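Aspartate aminotransferase, cytoplasmic (Schizosaccharomyces pombe 972h-, PDB 6JPK) catalyses the pyridoxal 5'-phosphate-dependent transfer of an amino group between L-aspartate and 2-oxoglutarate, giving oxaloacetate and L-glutamate, as a homodimeric cytoplasmic enzyme of amino acid metabolism. Local coordinates at residues F165-E168 and G169-T173; P156-A160 and K161-F165; S204-E207 and S208-S211; Y132-N135 and P136-P139. The protein carries 1 engineered substitution. One frame throughout, in Å; residues are numbered along the deposited sequence.

All four contacts are local. Interactions 2 and 4 lie on neighbouring strands of the large mixed sheet, 152-159 and 131-135, and interactions 1 and 3 on helices 167-176 and 199-211, joined by a hydrogen bond between Tyr167 OH and Ser204 OG (2.6 Å). Interactions 1 and 2 share Phe165, where the hairpin passes into helix 167-176. Interaction 4, centred closest to the chain's centre (about 11 Å), holds an aspartate-binding position assigned by similarity. Each mixes buried and exposed residues (Leu209 and Glu207 in 3); turn residues 160-162 of 2 are exposed. Chemistry differs: capping in 1, an aspartate-held turn in 2, water bridges between Glu207 and Ser208 in 3, a buried serine hydroxyl and cis proline in 4.

Interaction 1. Residues F165-E168 and G169-T173; sequences FDYE and GMLST
Phe165 meets Met170 in a Met-aromatic contact just ahead of an N-capped helix, 167-176. The sulfur SD lies 4.7 Å from the centroid of the Phe165 ring and 81° off its normal, hence at the ring edge beside CE1 and CZ. Asp166 follows as N-cap: its OD1 accepts from Gly169 N at 2.9 Å, the donor standing 55° out of the carboxylate plane, while its backbone O takes Met170 N at 3.0 Å. With CG trans to the backbone N (chi1 -171°), the carboxylate swings forward over the first turn. A leucine in place of Asp166 would probably leave Gly169 N without its side-chain acceptor and weaken the start of the helix. Tyr167 opens the helix proper; its O receives Leu171 N, and its ring runs side by side with the Leu171 side chain, both pointing the same way. These two side chains come closest at Tyr167 CE1 and Leu171 CD2, 3.5 Å apart. The phenol's polar end is held by Ser204 of helix 199-211, which also packs on Leu171, so this pair forms part of a helix-helix interface. Glu168 contributes through its backbone, O accepting from Ser172 N at 3.0 Å.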
loop_
_atom_site.group_PDB
_atom_site.type_symbol
_atom_site.label_atom_id
_atom_site.label_comp_id
_atom_site.label_asym_id
_atom_site.label_seq_id
_atom_site.Cartn_x
_atom_site.Cartn_y
_atom_site.Cartn_z
ATOM N N PHE A 165 11.097 -30.624 11.678
ATOM C CA PHE A 165 11.816 -29.857 10.670
ATOM C C PHE A 165 12.773 -30.777 9.918
ATOM O O PHE A 165 13.579 -31.483 10.531
ATOM C CB PHE A 165 12.561 -28.698 11.351
ATOM C CG PHE A 165 13.662 -28.061 10.509
ATOM C CD1 PHE A 165 13.432 -27.659 9.201
ATOM C CD2 PHE A 165 14.914 -27.834 11.057
ATOM C CE1 PHE A 165 14.449 -27.073 8.440
ATOM C CE2 PHE A 165 15.942 -27.236 10.307
ATOM C CZ PHE A 165 15.710 -26.864 8.996
ATOM N N ASP A 166 12.678 -30.767 8.585
ATOM C CA ASP A 166 13.529 -31.593 7.724
ATOM C C ASP A 166 14.881 -30.897 7.540
ATOM O O ASP A 166 15.218 -30.354 6.484
ATOM C CB ASP A 166 12.832 -31.858 6.395
ATOM C CG ASP A 166 13.562 -32.881 5.544
ATOM O OD1 ASP A 166 14.682 -33.298 5.928
ATOM O OD2 ASP A 166 13.018 -33.260 4.480
ATOM N N TYR A 167 15.663 -30.927 8.613
ATOM C CA TYR A 167 16.969 -30.273 8.624
ATOM C C TYR A 167 17.883 -30.818 7.528
ATOM O O TYR A 167 18.520 -30.051 6.794
ATOM C CB TYR A 167 17.597 -30.453 10.006
ATOM C CG TYR A 167 19.063 -30.159 10.084
ATOM C CD1 TYR A 167 19.543 -28.856 9.956
ATOM C CD2 TYR A 167 19.979 -31.183 10.301
ATOM C CE1 TYR A 167 20.905 -28.583 10.038
ATOM C CE2 TYR A 167 21.341 -30.924 10.384
ATOM C CZ TYR A 167 21.797 -29.626 10.258
ATOM O OH TYR A 167 23.149 -29.383 10.343
ATOM N N GLU A 168 17.973 -32.144 7.409
ATOM C CA GLU A 168 18.903 -32.722 6.440
ATOM C C GLU A 168 18.484 -32.413 5.005
ATOM O O GLU A 168 19.336 -32.170 4.147
ATOM C CB GLU A 168 19.024 -34.233 6.651
ATOM C CG GLU A 168 19.632 -34.643 8.006
ATOM C CD GLU A 168 21.118 -34.304 8.152
ATOM O OE1 GLU A 168 21.820 -34.160 7.125
ATOM O OE2 GLU A 168 21.587 -34.193 9.308
ATOM N N GLY A 169 17.178 -32.413 4.725
ATOM C CA GLY A 169 16.719 -32.042 3.393
ATOM C C GLY A 169 16.985 -30.584 3.052
ATOM O O GLY A 169 17.420 -30.267 1.939
ATOM N N MET A 170 16.721 -29.673 3.994
ATOM C CA MET A 170 17.032 -28.264 3.754
ATOM C C MET A 170 18.530 -28.057 3.531
ATOM O O MET A 170 18.946 -27.389 2.575
ATOM C CB MET A 170 16.536 -27.411 4.927
ATOM C CG MET A 170 16.966 -25.943 4.846
ATOM S SD MET A 170 16.116 -24.912 6.055
ATOM C CE MET A 170 16.696 -23.264 5.566
ATOM N N LEU A 171 19.358 -28.618 4.414
ATOM C CA LEU A 171 20.806 -28.482 4.276
ATOM C C LEU A 171 21.280 -28.992 2.920
ATOM O O LEU A 171 22.123 -28.368 2.262
ATOM C CB LEU A 171 21.500 -29.255 5.400
ATOM C CG LEU A 171 22.637 -28.585 6.174
ATOM C CD1 LEU A 171 23.680 -28.154 5.213
ATOM C CD2 LEU A 171 22.141 -27.381 6.964
ATOM N N SER A 172 20.741 -30.129 2.485
ATOM C CA SER A 172 21.185 -30.715 1.232
ATOM C C SER A 172 20.823 -29.817 0.055
ATOM O O SER A 172 21.623 -29.649 -0.874
ATOM C CB SER A 172 20.580 -32.114 1.088
ATOM O OG SER A 172 20.832 -32.631 -0.196
ATOM N N THR A 173 19.633 -29.213 0.092
ATOM C CA THR A 173 19.240 -28.274 -0.957
ATOM C C THR A 173 20.130 -27.034 -0.951
ATOM O O THR A 173 20.521 -26.542 -2.016
ATOM C CB THR A 173 17.762 -27.896 -0.799
ATOM O OG1 THR A 173 16.957 -29.066 -0.995
ATOM C CG2 THR A 173 17.338 -26.842 -1.830
#

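Interaction 2. Residues P156-A160 and K161-F165; sequences PYWDA and KNRSF
The Tyr157 ring has Phe165 CD1 over the centre of one face, 3.6 Å above its plane. The two ring planes are inclined at 42°, with Tyr157 CE2 reaching Phe165 CE1 at 3.5 Å, and His190 stacks on the Tyr157 ring from outside the hairpin. Trp158 has Ser164 N above one face, displaced toward the rim; its CH2 approaches Arg163 CA at 3.5 Å, and Phe359 meets it edge-to-face. With CG opposite the backbone N (chi1 180°), the indole is carried alongside the Arg163 side chain, whose guanidinium reaches Ser346 O and lies against Trp347 as a cation-pi partner. These groups flank a beta hairpin at the border of the large sheet. Asp159 and Ser164 form its antiparallel hydrogen-bonded pair, while Arg163 and Ser164 together opposite Asp159 make a G1 bulge. The Asp159 carboxylate ties down the turn with both oxygens: OD1 is met by Asn162 N from well above the carboxylate plane, and OD2 by Asn162 ND2 on the syn side at 2.8 Å. The carboxylate and amide planes stand 68° apart. A water donates to Asp159 OD2 at 2.7 Å and to Phe165 O at 2.9 Å, bridging the two strands.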
loop_
_atom_site.group_PDB
_atom_site.type_symbol
_atom_site.label_atom_id
_atom_site.label_comp_id
_atom_site.label_asym_id
_atom_site.label_seq_id
_atom_site.Cartn_x
_atom_site.Cartn_y
_atom_site.Cartn_z
ATOM N N PRO A 156 13.238 -28.461 1.226
ATOM C CA PRO A 156 12.392 -29.260 2.128
ATOM C C PRO A 156 12.331 -28.634 3.514
ATOM O O PRO A 156 13.305 -28.041 3.989
ATOM C CB PRO A 156 13.100 -30.623 2.167
ATOM C CG PRO A 156 13.932 -30.657 0.928
ATOM C CD PRO A 156 14.354 -29.239 0.673
ATOM N N TYR A 157 11.169 -28.752 4.163
ATOM C CA TYR A 157 11.033 -28.163 5.492
ATOM C C TYR A 157 10.253 -29.053 6.460
ATOM O O TYR A 157 10.704 -29.299 7.582
ATOM C CB TYR A 157 10.377 -26.776 5.410
ATOM C CG TYR A 157 10.659 -25.979 6.652
ATOM C CD1 TYR A 157 9.796 -26.026 7.744
ATOM C CD2 TYR A 157 11.823 -25.226 6.763
ATOM C CE1 TYR A 157 10.072 -25.325 8.905
ATOM C CE2 TYR A 157 12.112 -24.516 7.925
ATOM C CZ TYR A 157 11.232 -24.566 8.990
ATOM O OH TYR A 157 11.508 -23.866 10.147
ATOM N N TRP A 158 9.083 -29.528 6.058
ATOM C CA TRP A 158 8.275 -30.379 6.922
ATOM C C TRP A 158 8.627 -31.839 6.665
ATOM O O TRP A 158 8.477 -32.327 5.546
ATOM C CB TRP A 158 6.784 -30.137 6.688
ATOM C CG TRP A 158 5.843 -30.984 7.543
ATOM C CD1 TRP A 158 4.971 -31.952 7.106
ATOM C CD2 TRP A 158 5.675 -30.911 8.966
ATOM N NE1 TRP A 158 4.276 -32.479 8.177
ATOM C CE2 TRP A 158 4.687 -31.852 9.323
ATOM C CE3 TRP A 158 6.251 -30.126 9.971
ATOM C CZ2 TRP A 158 4.271 -32.033 10.645
ATOM C CZ3 TRP A 158 5.840 -30.308 11.278
ATOM C CH2 TRP A 158 4.863 -31.258 11.605
ATOM N N ASP A 159 9.093 -32.525 7.702
ATOM C CA ASP A 159 9.320 -33.970 7.677
ATOM C C ASP A 159 8.054 -34.617 8.232
ATOM O O ASP A 159 7.859 -34.674 9.446
ATOM C CB ASP A 159 10.566 -34.311 8.498
ATOM C CG ASP A 159 10.813 -35.813 8.647
ATOM O OD1 ASP A 159 9.950 -36.648 8.283
ATOM O OD2 ASP A 159 11.903 -36.161 9.149
ATOM N N ALA A 160 7.179 -35.096 7.341
ATOM C CA ALA A 160 5.842 -35.508 7.772
ATOM C C ALA A 160 5.884 -36.772 8.626
ATOM O O ALA A 160 5.141 -36.888 9.612
ATOM C CB ALA A 160 4.938 -35.706 6.553
ATOM N N LYS A 161 6.751 -37.728 8.276
ATOM C CA LYS A 161 6.862 -38.956 9.061
ATOM C C LYS A 161 7.266 -38.666 10.503
ATOM O O LYS A 161 6.717 -39.255 11.441
ATOM C CB LYS A 161 7.872 -39.908 8.417
ATOM C CG LYS A 161 8.086 -41.203 9.200
ATOM C CD LYS A 161 7.858 -42.450 8.322
ATOM C CE LYS A 161 6.420 -42.516 7.759
ATOM N NZ LYS A 161 6.152 -43.756 6.956
ATOM N N ASN A 162 8.231 -37.774 10.703
ATOM C CA ASN A 162 8.680 -37.452 12.051
ATOM C C ASN A 162 7.989 -36.223 12.639
ATOM O O ASN A 162 8.265 -35.872 13.788
ATOM C CB ASN A 162 10.199 -37.275 12.052
ATOM C CG ASN A 162 10.918 -38.556 11.635
ATOM O OD1 ASN A 162 10.607 -39.637 12.138
ATOM N ND2 ASN A 162 11.852 -38.444 10.692
ATOM N N ARG A 163 7.083 -35.593 11.893
ATOM C CA ARG A 163 6.403 -34.363 12.314
ATOM C C ARG A 163 7.405 -33.358 12.892
ATOM O O ARG A 163 7.273 -32.873 14.017
ATOM C CB ARG A 163 5.271 -34.681 13.300
ATOM C CG ARG A 163 4.214 -35.640 12.688
ATOM C CD ARG A 163 3.354 -36.354 13.718
ATOM N NE ARG A 163 2.076 -36.776 13.139
ATOM C CZ ARG A 163 1.078 -37.347 13.816
ATOM N NH1 ARG A 163 1.184 -37.601 15.126
ATOM N NH2 ARG A 163 -0.040 -37.676 13.173
ATOM N N SER A 164 8.435 -33.057 12.107
ATOM C CA SER A 164 9.506 -32.189 12.575
ATOM C C SER A 164 10.086 -31.438 11.385
ATOM O O SER A 164 9.635 -31.590 10.243
ATOM C CB SER A 164 10.586 -32.999 13.291
ATOM O OG SER A 164 11.129 -33.962 12.394
ATOM N N PHE A 165 11.097 -30.624 11.678
ATOM C CA PHE A 165 11.816 -29.857 10.670
ATOM C C PHE A 165 12.773 -30.777 9.918
ATOM O O PHE A 165 13.579 -31.483 10.531
ATOM C CB PHE A 165 12.561 -28.698 11.351
ATOM C CG PHE A 165 13.662 -28.061 10.509
ATOM C CD1 PHE A 165 13.432 -27.659 9.201
ATOM C CD2 PHE A 165 14.914 -27.834 11.057
ATOM C CE1 PHE A 165 14.449 -27.073 8.440
ATOM C CE2 PHE A 165 15.942 -27.236 10.307
ATOM C CZ PHE A 165 15.710 -26.864 8.996
HETATM O O HOH W 1 13.524 -34.320 10.159
#

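Interaction 3. Residues S204-E207 and S208-S211; sequences SIFE and SLLS
Ile205 and Leu209 lie side by side one helical turn apart, CG2 of the isoleucine 3.7 Å from CD1 of the leucine. The same CD1 comes to the edge of the Phe206 ring, 4.1 Å from Phe206 CD1, so a single methyl serves both neighbours. Leu210 folds back over the preceding turn, its CG 3.0 Å from Phe206 O, the carbonyl that also accepts Leu210 N. One water accepts from Ser208 OG (2.6 Å) and donates to Glu207 OE1 and Ser204 O; a second donates to Ser208 OG and Glu207 OE2. The exposed acidic side chain is thus joined through water to a serine on the flank packed against helix 167-176. This is the last part of helix 199-211, the connecting helix of a beta-alpha-beta unit between strands 182-186 and 215-220, and its i to i+4 ladder is regular, from Ser208 N to Ser204 O at 3.2 Å through Ser211 N to Glu207 O at 2.9 Å. Beyond that shell, Phe183, Leu185 and Val216 of the sheet pack on Leu209, and Phe240 meets Phe206 edge-to-face. Leu210 touches Tyr243 and Lys245, and an alanine here would probably lose the packing over Phe206 O and leave a gap beside those two loop residues.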
loop_
_atom_site.group_PDB
_atom_site.type_symbol
_atom_site.label_atom_id
_atom_site.label_comp_id
_atom_site.label_asym_id
_atom_site.label_seq_id
_atom_site.Cartn_x
_atom_site.Cartn_y
_atom_site.Cartn_z
ATOM N N SER A 204 24.585 -24.370 11.456
ATOM C CA SER A 204 24.950 -25.193 10.306
ATOM C C SER A 204 24.286 -24.687 9.024
ATOM O O SER A 204 24.897 -24.717 7.949
ATOM C CB SER A 204 24.575 -26.643 10.598
ATOM O OG SER A 204 24.603 -27.433 9.427
ATOM N N ILE A 205 23.040 -24.213 9.114
ATOM C CA ILE A 205 22.380 -23.619 7.953
ATOM C C ILE A 205 23.150 -22.389 7.467
ATOM O O ILE A 205 23.393 -22.221 6.264
ATOM C CB ILE A 205 20.916 -23.274 8.285
ATOM C CG1 ILE A 205 20.068 -24.539 8.384
ATOM C CG2 ILE A 205 20.322 -22.337 7.233
ATOM C CD1 ILE A 205 18.712 -24.291 9.044
ATOM N N PHE A 206 23.544 -21.512 8.394
ATOM C CA PHE A 206 24.292 -20.313 8.008
ATOM C C PHE A 206 25.619 -20.676 7.358
ATOM O O PHE A 206 26.015 -20.069 6.355
ATOM C CB PHE A 206 24.535 -19.414 9.225
ATOM C CG PHE A 206 23.286 -18.785 9.779
ATOM C CD1 PHE A 206 22.201 -18.527 8.955
ATOM C CD2 PHE A 206 23.199 -18.458 11.129
ATOM C CE1 PHE A 206 21.054 -17.941 9.463
ATOM C CE2 PHE A 206 22.052 -17.871 11.646
ATOM C CZ PHE A 206 20.979 -17.613 10.812
ATOM N N GLU A 207 26.317 -21.671 7.911
ATOM C CA GLU A 207 27.602 -22.087 7.351
ATOM C C GLU A 207 27.465 -22.498 5.887
ATOM O O GLU A 207 28.280 -22.113 5.040
ATOM C CB GLU A 207 28.188 -23.240 8.174
ATOM C CG GLU A 207 29.519 -23.760 7.640
ATOM C CD GLU A 207 29.531 -25.273 7.419
ATOM O OE1 GLU A 207 29.014 -26.011 8.293
ATOM O OE2 GLU A 207 30.054 -25.722 6.365
ATOM N N SER A 208 26.451 -23.302 5.570
ATOM C CA SER A 208 26.303 -23.765 4.194
ATOM C C SER A 208 25.812 -22.649 3.274
ATOM O O SER A 208 26.225 -22.582 2.109
ATOM C CB SER A 208 25.364 -24.965 4.147
ATOM O OG SER A 208 25.973 -26.095 4.749
ATOM N N LEU A 209 24.933 -21.763 3.775
ATOM C CA LEU A 209 24.516 -20.609 2.979
ATOM C C LEU A 209 25.709 -19.741 2.590
ATOM O O LEU A 209 25.795 -19.270 1.452
ATOM C CB LEU A 209 23.483 -19.769 3.743
ATOM C CG LEU A 209 22.055 -20.299 3.919
ATOM C CD1 LEU A 209 21.349 -19.528 5.041
ATOM C CD2 LEU A 209 21.260 -20.178 2.624
ATOM N N LEU A 210 26.635 -19.503 3.525
ATOM C CA LEU A 210 27.811 -18.695 3.202
ATOM C C LEU A 210 28.774 -19.447 2.289
ATOM O O LEU A 210 29.374 -18.847 1.393
ATOM C CB LEU A 210 28.534 -18.267 4.475
ATOM C CG LEU A 210 27.635 -17.622 5.528
ATOM C CD1 LEU A 210 28.305 -17.767 6.860
ATOM C CD2 LEU A 210 27.346 -16.179 5.229
ATOM N N SER A 211 28.947 -20.753 2.511
ATOM C CA SER A 211 29.838 -21.538 1.661
ATOM C C SER A 211 29.389 -21.516 0.201
ATOM O O SER A 211 30.226 -21.567 -0.708
ATOM C CB SER A 211 29.909 -22.974 2.170
ATOM O OG SER A 211 30.847 -23.713 1.424
HETATM O O HOH W 2 26.630 -26.932 7.153
HETATM O O HOH W 3 28.671 -26.505 3.573
#

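Interaction 4. Residues Y132-N135 and P136-P139; sequences YISN and PTWP
Ser134 OG donates to Pro136 O at 2.7 Å, and His190 NE2 is a second hydrogen-bond partner of the same buried hydroxyl. The bond to the proline carbonyl is made from above: OG lies 40° out of the carbonyl plane, with a C=O...OG angle of 129°. Chi1 of 67° sets OG between the backbone N and the carbonyl carbon, which turns it toward the chain as it bends sharply after Asn135. The bend coincides with the cis peptide bond before Pro136, where the CA atoms of Asn135 and Pro136 are just 3.0 Å apart. Thr137 then comes over the serine, its CB 3.2 Å from Ser134 OG. Its methyl CG2 meets Ile133 CD1 at 3.8 Å, the two side chains crossing at about a right angle. Here strand 131-135 of the large mixed sheet ends in the loop leading to helix 140-147, and this loop carries Trp138, an aspartate-binding residue by similarity. Thr137 has OG1 hydrogen-bonded to both His186 NE2 and His141 ND1, and its side chain lies about 6 Å from that of Asn191, likewise assigned to substrate binding by similarity. Pro136 packs on Trp158 of the neighbouring strand and on Thr193.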
loop_
_atom_site.group_PDB
_atom_site.type_symbol
_atom_site.label_atom_id
_atom_site.label_comp_id
_atom_site.label_asym_id
_atom_site.label_seq_id
_atom_site.Cartn_x
_atom_site.Cartn_y
_atom_site.Cartn_z
ATOM N N TYR A 132 14.656 -19.523 -3.400
ATOM C CA TYR A 132 14.294 -20.754 -2.715
ATOM C C TYR A 132 13.437 -20.421 -1.500
ATOM O O TYR A 132 13.839 -19.618 -0.653
ATOM C CB TYR A 132 15.534 -21.538 -2.277
ATOM C CG TYR A 132 16.219 -22.287 -3.396
ATOM C CD1 TYR A 132 16.912 -21.601 -4.392
ATOM C CD2 TYR A 132 16.187 -23.682 -3.452
ATOM C CE1 TYR A 132 17.546 -22.277 -5.418
ATOM C CE2 TYR A 132 16.821 -24.372 -4.477
ATOM C CZ TYR A 132 17.494 -23.659 -5.457
ATOM O OH TYR A 132 18.132 -24.320 -6.477
ATOM N N ILE A 133 12.266 -21.048 -1.422
ATOM C CA ILE A 133 11.321 -20.871 -0.333
ATOM C C ILE A 133 11.060 -22.231 0.307
ATOM O O ILE A 133 11.245 -23.276 -0.313
ATOM C CB ILE A 133 10.007 -20.244 -0.829
ATOM C CG1 ILE A 133 9.233 -21.276 -1.663
ATOM C CG2 ILE A 133 10.299 -19.000 -1.661
ATOM C CD1 ILE A 133 7.987 -20.714 -2.305
ATOM N N SER A 134 10.624 -22.215 1.570
ATOM C CA SER A 134 10.446 -23.476 2.272
ATOM C C SER A 134 9.246 -24.239 1.705
ATOM O O SER A 134 8.286 -23.652 1.195
ATOM C CB SER A 134 10.269 -23.249 3.780
ATOM O OG SER A 134 9.054 -22.573 4.082
ATOM N N ASN A 135 9.319 -25.563 1.788
ATOM C CA ASN A 135 8.200 -26.422 1.415
ATOM C C ASN A 135 7.664 -27.106 2.666
ATOM O O ASN A 135 8.280 -28.066 3.157
ATOM C CB ASN A 135 8.646 -27.460 0.380
ATOM C CG ASN A 135 7.480 -28.248 -0.188
ATOM O OD1 ASN A 135 6.317 -27.945 0.089
ATOM N ND2 ASN A 135 7.786 -29.256 -0.992
ATOM N N PRO A 136 6.526 -26.655 3.241
ATOM C CA PRO A 136 5.624 -25.593 2.772
ATOM C C PRO A 136 5.986 -24.191 3.253
ATOM O O PRO A 136 6.843 -24.033 4.132
ATOM C CB PRO A 136 4.276 -26.003 3.382
ATOM C CG PRO A 136 4.687 -26.582 4.722
ATOM C CD PRO A 136 5.983 -27.329 4.437
ATOM N N THR A 137 5.324 -23.175 2.700
ATOM C CA THR A 137 5.472 -21.817 3.206
ATOM C C THR A 137 4.171 -21.068 2.966
ATOM O O THR A 137 3.228 -21.592 2.364
ATOM C CB THR A 137 6.650 -21.082 2.546
ATOM O OG1 THR A 137 6.908 -19.861 3.254
ATOM C CG2 THR A 137 6.340 -20.755 1.079
ATOM N N TRP A 138 4.135 -19.826 3.423
ATOM C CA TRP A 138 3.067 -18.899 3.079
ATOM C C TRP A 138 2.920 -18.824 1.556
ATOM O O TRP A 138 3.892 -18.475 0.867
ATOM C CB TRP A 138 3.391 -17.527 3.662
ATOM C CG TRP A 138 2.330 -16.511 3.478
ATOM C CD1 TRP A 138 0.980 -16.702 3.562
ATOM C CD2 TRP A 138 2.525 -15.128 3.170
ATOM N NE1 TRP A 138 0.321 -15.517 3.326
ATOM C CE2 TRP A 138 1.249 -14.535 3.084
ATOM C CE3 TRP A 138 3.658 -14.331 2.964
ATOM C CZ2 TRP A 138 1.074 -13.179 2.799
ATOM C CZ3 TRP A 138 3.480 -12.984 2.682
ATOM C CH2 TRP A 138 2.199 -12.425 2.602
ATOM N N PRO A 139 1.752 -19.168 0.996
ATOM C CA PRO A 139 1.652 -19.340 -0.470
ATOM C C PRO A 139 1.952 -18.083 -1.276
ATOM O O PRO A 139 2.364 -18.191 -2.439
ATOM C CB PRO A 139 0.199 -19.798 -0.677
ATOM C CG PRO A 139 -0.218 -20.366 0.670
ATOM C CD PRO A 139 0.492 -19.504 1.685
#